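PDB 3I2W: syndapin, which binds membrane phospholipids through its dimeric, coiled-coil EFC/F-BAR domain and probably takes part in endocytosis, regulating the internalisation of plasma membrane proteins. Local coordinates for the interface of chains A and B. Sequence-based numbering; all coordinates share one arbitrary frame. Chains: chain A/B, Syndapin.

Contact 1: the interface of chains A and B. Residues chain A 281, 283-284; chain B 3, 5-6, 130, 134, 207.
The C-terminal loop of chain A, carrying A:Met281, A:Trp283 and A:Pro284, lies against the N-terminal loop of chain B at B:Ser3, B:Trp5 and B:Glu6 and against chain B helices 114-159 and 169-240. In this EFC/F-BAR homodimer the extended tail thus crosses onto the partner's helical arm. The six-membered ring of A:Trp283 enters a cleft of aromatic side chains. A:Trp283 CZ3 reaches the edge of B:Tyr207, in the plane of that ring, 3.7 Å from B:Tyr207 CD2. A:Trp283 CZ3 also lies 3.8 Å from B:Trp130 CZ2, the two tryptophan side chains crossing at about a right angle, while CH2 stands over the rim of one face of B:Trp5. B:Tyr207 lies between B:Trp130 and B:Trp5, and B:Tyr207 OH, the phenol, donates to the B:Trp5 carbonyl O at 2.5 Å, tying the N-terminal loop to the helix. A:Met281, a selenomethionine, has CG anti to its own N (chi1 174°), which sets CG over the centre of the A:Trp283 indole. Its chain then bends at chi2, bringing A:Met281 SE to 3.7 Å from B:Trp5 CB and the methyl CE to 3.9 Å from B:Trp130 CH2. Farther along the tail, A:Pro284 CG meets the methyl CD1 of B:Leu134.

Contact 2: the interface of chains A and B. Residues chain A 41, 45, 72, 75-76; chain B 34, 37-38.
B:Arg34, A:Tyr41 and A:Leu45 bury the most surface where the two chains of the F-BAR dimer pack together. The guanidinium of B:Arg34 reaches A:Glu75 end-on in a salt bridge. B:Arg34 NH1 donates to the carboxylate oxygen A:Glu75 OE2 at 2.7 Å, the two flat groups nearly coplanar, 25° apart; NH2 points at the same oxygen but is modelled too close for its bond to be trusted. On its other side B:Arg34 NE donates to B:Glu38 OE2, 2.7 Å away, in a salt bridge within chain B. B:Glu38 OE2 also accepts from the phenol A:Tyr41 OH at 2.8 Å, the two donors arriving from opposite faces of the carboxylate. B:Arg34 therefore links two acidic groups, one on each chain, and probably offsets their charge. A bend at chi2 (49°) carries the arginine across to A:Glu75. A:Leu45 uses both methyls: CD1 covers the centre of one face of A:Tyr41, while A:Leu45 CD2 lies over the rim of the B:Arg34 guanidinium and touches B:Ile37 CG2 at 3.8 Å. B:Ile37 CG2 reaches A:Tyr41 CE1 at 3.8 Å. The site lies midway along the elongated dimer, where helix 11-58 of chain B packs against helices 11-58 and 63-105 of chain A.

Contact 3: the interface of chains A and B. Residues chain A 13, 16, 215, 219, 222; chain B 62, 268, 271.
Extended through chi1 and chi2 and then turned at chi3 (77°), A:Arg16 lays its outer chain and guanidinium along one face of the B:Trp271 indole. A:Arg16 CD sits 3.7 Å from the centroid of the B:Trp271 six-membered ring, a CH-pi contact. A:Arg16 NH1 lies over the B:Trp271 five-membered ring, 3.4 Å from its centroid, as a cation-pi contact. The stacked planes are 16° apart. CG of A:Glu222 covers the rim of the opposite guanidinium face, so the arginine is held between indole and glutamate chain. A:Arg16 NH1 also donates to the phenol B:Tyr62 OH at 2.9 Å, tilted from the guanidinium plane. B:Tyr62 OH in turn donates to A:Glu222 OE1 at 2.8 Å, reaching it on the anti side with ring and carboxylate nearly coplanar. The B:Tyr62 hydroxyl thus bridges an arginine and an acid of chain A. B:Leu268 CD2 rests against A:Glu222 CG at 3.6 Å and the amide carbon A:Gln219 CD at 3.8 Å. At the indole edge, in plane, NE1 makes a weak hydrogen bond to A:Thr13 OG1, while A:Phe215 CZ approaches CD1. The site fastens helix 264-275 and the loop of B:Tyr62 onto helices 11-58 and 185-240 of chain A, helping to hold the homodimer together.

Contact 1: the interface of chains A and B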
# COMPACT_ATOMS: atom_id res chain seq x y z
N MSE A 281 -37.99 24.07 21.54
CA MSE A 281 -38.38 25.34 20.82
C MSE A 281 -38.92 26.26 21.86
O MSE A 281 -39.41 25.79 22.90
CB MSE A 281 -39.55 25.10 19.84
CG MSE A 281 -40.09 26.31 19.19
SE MSE A 281 -38.88 27.18 18.21
CE MSE A 281 -40.02 27.99 17.15
N TRP A 283 -42.00 28.54 22.06
CA TRP A 283 -43.13 28.95 21.28
C TRP A 283 -43.52 30.42 21.55
O TRP A 283 -43.03 31.05 22.51
CB TRP A 283 -44.24 27.93 21.38
CG TRP A 283 -43.67 26.57 21.11
CD1 TRP A 283 -43.03 25.77 22.00
CD2 TRP A 283 -43.64 25.86 19.85
NE1 TRP A 283 -42.60 24.62 21.40
CE2 TRP A 283 -42.97 24.64 20.09
CE3 TRP A 283 -44.10 26.14 18.57
CZ2 TRP A 283 -42.78 23.67 19.09
CZ3 TRP A 283 -43.90 25.18 17.55
CH2 TRP A 283 -43.25 23.96 17.83
N PRO A 284 -44.32 31.00 20.66
CA PRO A 284 -44.46 32.42 20.77
C PRO A 284 -45.27 32.71 21.99
O PRO A 284 -46.25 32.04 22.27
CB PRO A 284 -45.21 32.80 19.52
CG PRO A 284 -44.97 31.70 18.59
CD PRO A 284 -44.96 30.50 19.43
N SER B 3 -32.94 26.21 16.61
CA SER B 3 -33.94 25.17 16.72
C SER B 3 -34.54 24.77 15.40
O SER B 3 -35.06 25.58 14.64
CB SER B 3 -35.10 25.58 17.66
OG SER B 3 -36.22 24.66 17.73
N TRP B 5 -37.39 23.85 14.89
CA TRP B 5 -38.76 24.32 14.82
C TRP B 5 -39.00 25.73 14.24
O TRP B 5 -40.09 26.03 13.77
CB TRP B 5 -39.35 24.13 16.18
CG TRP B 5 -39.47 22.68 16.46
CD1 TRP B 5 -38.74 21.94 17.33
CD2 TRP B 5 -40.37 21.77 15.82
NE1 TRP B 5 -39.15 20.64 17.31
CE2 TRP B 5 -40.17 20.52 16.40
CE3 TRP B 5 -41.37 21.93 14.84
CZ2 TRP B 5 -40.90 19.41 16.03
CZ3 TRP B 5 -42.11 20.83 14.48
CH2 TRP B 5 -41.87 19.58 15.05
N GLU B 6 -37.94 26.53 14.26
CA GLU B 6 -37.75 27.82 13.62
C GLU B 6 -37.84 27.83 12.08
O GLU B 6 -37.38 26.93 11.43
CB GLU B 6 -36.32 28.19 13.99
CG GLU B 6 -36.09 29.58 14.53
CD GLU B 6 -36.94 29.92 15.73
OE1 GLU B 6 -36.97 29.13 16.72
OE2 GLU B 6 -37.57 31.00 15.66
N TRP B 130 -48.06 27.83 9.48
CA TRP B 130 -47.55 28.30 10.74
C TRP B 130 -46.58 29.48 10.50
O TRP B 130 -46.39 30.34 11.34
CB TRP B 130 -46.85 27.12 11.37
CG TRP B 130 -46.34 27.32 12.67
CD1 TRP B 130 -46.98 27.08 13.85
CD2 TRP B 130 -45.03 27.73 13.02
NE1 TRP B 130 -46.15 27.36 14.92
CE2 TRP B 130 -44.94 27.75 14.42
CE3 TRP B 130 -43.92 28.09 12.28
CZ2 TRP B 130 -43.78 28.10 15.10
CZ3 TRP B 130 -42.74 28.47 12.97
CH2 TRP B 130 -42.69 28.46 14.35
N LEU B 134 -46.92 32.88 12.41
CA LEU B 134 -45.74 33.51 13.01
C LEU B 134 -45.54 34.99 12.55
O LEU B 134 -45.16 35.84 13.35
CB LEU B 134 -44.49 32.67 12.74
CG LEU B 134 -43.26 33.09 13.51
CD1 LEU B 134 -43.30 32.66 14.99
CD2 LEU B 134 -42.07 32.54 12.84
N TYR B 207 -48.89 21.77 13.34
CA TYR B 207 -47.56 22.06 12.83
C TYR B 207 -46.65 20.92 13.21
O TYR B 207 -46.10 20.26 12.36
CB TYR B 207 -47.05 23.36 13.45
CG TYR B 207 -45.62 23.80 13.12
CD1 TYR B 207 -45.13 23.73 11.83
CD2 TYR B 207 -44.81 24.36 14.09
CE1 TYR B 207 -43.86 24.15 11.53
CE2 TYR B 207 -43.55 24.80 13.78
CZ TYR B 207 -43.07 24.67 12.50
OH TYR B 207 -41.77 25.07 12.16

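Contact 2: the interface of chains A and B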
# COMPACT_ATOMS: atom_id res chain seq x y z
N TYR A 41 5.08 0.40 0.26
CA TYR A 41 3.74 0.04 0.57
C TYR A 41 3.34 0.67 1.89
O TYR A 41 2.29 1.20 2.02
CB TYR A 41 3.66 -1.47 0.67
CG TYR A 41 2.28 -2.05 0.79
CD1 TYR A 41 1.24 -1.60 0.02
CD2 TYR A 41 2.03 -3.06 1.66
CE1 TYR A 41 0.02 -2.12 0.15
CE2 TYR A 41 0.82 -3.56 1.81
CZ TYR A 41 -0.19 -3.11 1.07
OH TYR A 41 -1.41 -3.71 1.19
N LEU A 45 0.48 3.48 2.55
CA LEU A 45 -0.62 3.23 3.37
C LEU A 45 -0.83 4.38 4.33
O LEU A 45 -1.95 4.83 4.48
CB LEU A 45 -0.45 1.89 4.08
CG LEU A 45 -0.65 0.75 3.07
CD1 LEU A 45 -0.33 -0.48 3.69
CD2 LEU A 45 -2.04 0.65 2.51
N VAL A 72 -11.04 1.20 8.48
CA VAL A 72 -10.09 1.08 7.37
C VAL A 72 -8.81 1.83 7.68
O VAL A 72 -7.75 1.29 7.57
CB VAL A 72 -10.61 1.71 6.07
CG1 VAL A 72 -9.67 1.44 5.06
CG2 VAL A 72 -11.77 1.02 5.59
N GLU A 75 -6.78 -0.19 9.97
CA GLU A 75 -6.25 -1.46 9.52
C GLU A 75 -5.05 -1.12 8.67
O GLU A 75 -4.05 -1.88 8.58
CB GLU A 75 -7.30 -2.25 8.73
CG GLU A 75 -7.44 -1.74 7.39
CD GLU A 75 -6.70 -2.55 6.33
OE1 GLU A 75 -6.68 -3.82 6.41
OE2 GLU A 75 -6.18 -1.89 5.38
N SER A 76 -5.15 0.03 8.02
CA SER A 76 -4.19 0.33 7.01
C SER A 76 -2.97 0.62 7.80
O SER A 76 -1.88 0.27 7.41
CB SER A 76 -4.61 1.53 6.20
OG SER A 76 -4.41 2.66 6.99
N ARG B 34 -7.21 3.26 -2.26
CA ARG B 34 -6.55 2.13 -1.67
C ARG B 34 -6.19 1.13 -2.75
O ARG B 34 -5.12 0.54 -2.75
CB ARG B 34 -7.52 1.48 -0.69
CG ARG B 34 -7.07 0.18 0.01
CD ARG B 34 -5.69 0.30 0.61
NE ARG B 34 -5.35 -0.89 1.34
CZ ARG B 34 -5.64 -1.10 2.61
NH1 ARG B 34 -6.29 -0.20 3.31
NH2 ARG B 34 -5.28 -2.23 3.19
N ILE B 37 -2.99 1.97 -4.40
CA ILE B 37 -1.92 1.53 -3.57
C ILE B 37 -1.66 0.03 -3.72
O ILE B 37 -0.49 -0.39 -3.77
CB ILE B 37 -2.13 1.98 -2.14
CG1 ILE B 37 -1.73 3.43 -2.05
CG2 ILE B 37 -1.29 1.17 -1.18
CD1 ILE B 37 -2.41 4.18 -0.95
N GLU B 38 -2.69 -0.78 -3.85
CA GLU B 38 -2.44 -2.21 -3.94
C GLU B 38 -1.91 -2.53 -5.32
O GLU B 38 -0.96 -3.28 -5.44
CB GLU B 38 -3.63 -3.06 -3.54
CG GLU B 38 -4.34 -2.56 -2.27
CD GLU B 38 -3.68 -3.07 -1.02
OE1 GLU B 38 -3.39 -4.25 -0.99
OE2 GLU B 38 -3.46 -2.31 -0.06

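Contact 3: the interface of chains A and B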
# COMPACT_ATOMS: atom_id res chain seq x y z
N THR A 13 37.40 -22.32 -12.27
CA THR A 13 37.21 -22.59 -10.86
C THR A 13 37.63 -21.44 -9.91
O THR A 13 37.07 -21.22 -8.84
CB THR A 13 37.88 -23.84 -10.54
OG1 THR A 13 37.27 -24.83 -11.37
CG2 THR A 13 37.65 -24.19 -9.15
N ARG A 16 35.31 -18.52 -10.02
CA ARG A 16 34.20 -18.84 -9.16
C ARG A 16 34.41 -18.34 -7.75
O ARG A 16 33.48 -17.92 -7.13
CB ARG A 16 33.80 -20.32 -9.21
CG ARG A 16 32.69 -20.66 -8.21
CD ARG A 16 32.19 -22.10 -8.29
NE ARG A 16 33.19 -22.94 -7.64
CZ ARG A 16 33.07 -24.22 -7.33
NH1 ARG A 16 31.96 -24.88 -7.53
NH2 ARG A 16 34.09 -24.81 -6.77
N PHE A 215 41.65 -28.68 -6.31
CA PHE A 215 40.32 -28.47 -6.78
C PHE A 215 39.43 -28.80 -5.60
O PHE A 215 38.41 -28.14 -5.38
CB PHE A 215 40.02 -29.40 -7.91
CG PHE A 215 38.60 -29.33 -8.39
CD1 PHE A 215 38.18 -28.30 -9.22
CD2 PHE A 215 37.68 -30.28 -7.99
CE1 PHE A 215 36.82 -28.23 -9.66
CE2 PHE A 215 36.31 -30.22 -8.44
CZ PHE A 215 35.90 -29.20 -9.27
N GLN A 219 36.35 -26.80 -3.94
CA GLN A 219 35.02 -27.26 -3.76
C GLN A 219 34.57 -27.10 -2.31
O GLN A 219 33.44 -26.71 -2.07
CB GLN A 219 34.85 -28.68 -4.25
CG GLN A 219 35.10 -28.82 -5.73
CD GLN A 219 33.88 -28.72 -6.56
OE1 GLN A 219 33.27 -29.73 -6.88
NE2 GLN A 219 33.51 -27.50 -6.96
N GLU A 222 33.67 -23.52 -1.73
CA GLU A 222 32.43 -23.17 -2.41
C GLU A 222 31.23 -23.73 -1.71
O GLU A 222 30.19 -23.09 -1.63
CB GLU A 222 32.41 -23.69 -3.81
CG GLU A 222 31.08 -23.53 -4.47
CD GLU A 222 30.79 -22.10 -4.91
OE1 GLU A 222 29.89 -21.92 -5.79
OE2 GLU A 222 31.45 -21.17 -4.37
N TYR B 62 24.41 -20.73 -10.01
CA TYR B 62 24.04 -21.87 -10.87
C TYR B 62 23.33 -22.95 -10.05
O TYR B 62 23.28 -22.90 -8.82
CB TYR B 62 25.30 -22.52 -11.52
CG TYR B 62 26.35 -22.99 -10.48
CD1 TYR B 62 27.07 -22.06 -9.74
CD2 TYR B 62 26.57 -24.33 -10.20
CE1 TYR B 62 28.00 -22.41 -8.78
CE2 TYR B 62 27.53 -24.70 -9.22
CZ TYR B 62 28.24 -23.71 -8.50
OH TYR B 62 29.19 -23.97 -7.50
N LEU B 268 27.71 -28.91 -6.64
CA LEU B 268 29.12 -29.09 -6.78
C LEU B 268 29.49 -30.17 -7.76
O LEU B 268 30.46 -30.00 -8.48
CB LEU B 268 29.79 -29.37 -5.44
CG LEU B 268 29.88 -28.21 -4.47
CD1 LEU B 268 30.48 -28.78 -3.28
CD2 LEU B 268 30.77 -27.13 -5.00
N TRP B 271 29.49 -29.10 -11.03
CA TRP B 271 30.49 -28.08 -11.36
C TRP B 271 31.77 -28.72 -11.85
O TRP B 271 32.37 -28.25 -12.80
CB TRP B 271 30.79 -27.16 -10.20
CG TRP B 271 31.91 -26.20 -10.52
CD1 TRP B 271 33.22 -26.39 -10.29
CD2 TRP B 271 31.80 -24.90 -11.12
NE1 TRP B 271 33.94 -25.32 -10.73
CE2 TRP B 271 33.08 -24.38 -11.22
CE3 TRP B 271 30.72 -24.12 -11.56
CZ2 TRP B 271 33.32 -23.13 -11.75
CZ3 TRP B 271 30.97 -22.87 -12.11
CH2 TRP B 271 32.24 -22.40 -12.21

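Contact 2 lies near the middle of the elongated dimer, with contacts 1 and 3 toward opposite ends: their C-alpha centres are about 49 Å (1 to 2), 46 Å (2 to 3) and 94 Å (1 to 3) apart. Helix 11-58 serves contacts 2 and 3. The long helix 169-240 of chain B in contact 1 corresponds to 185-240 of chain A in contact 3. Contacts 1 and 3 both use C-terminal segments, the tail of chain A and helix 264-275 of chain B. By two-fold symmetry every contact has a twin. Each C-terminal region thus clasps its partner, probably keeping the two subunits of the long membrane-binding module in one relative arrangement.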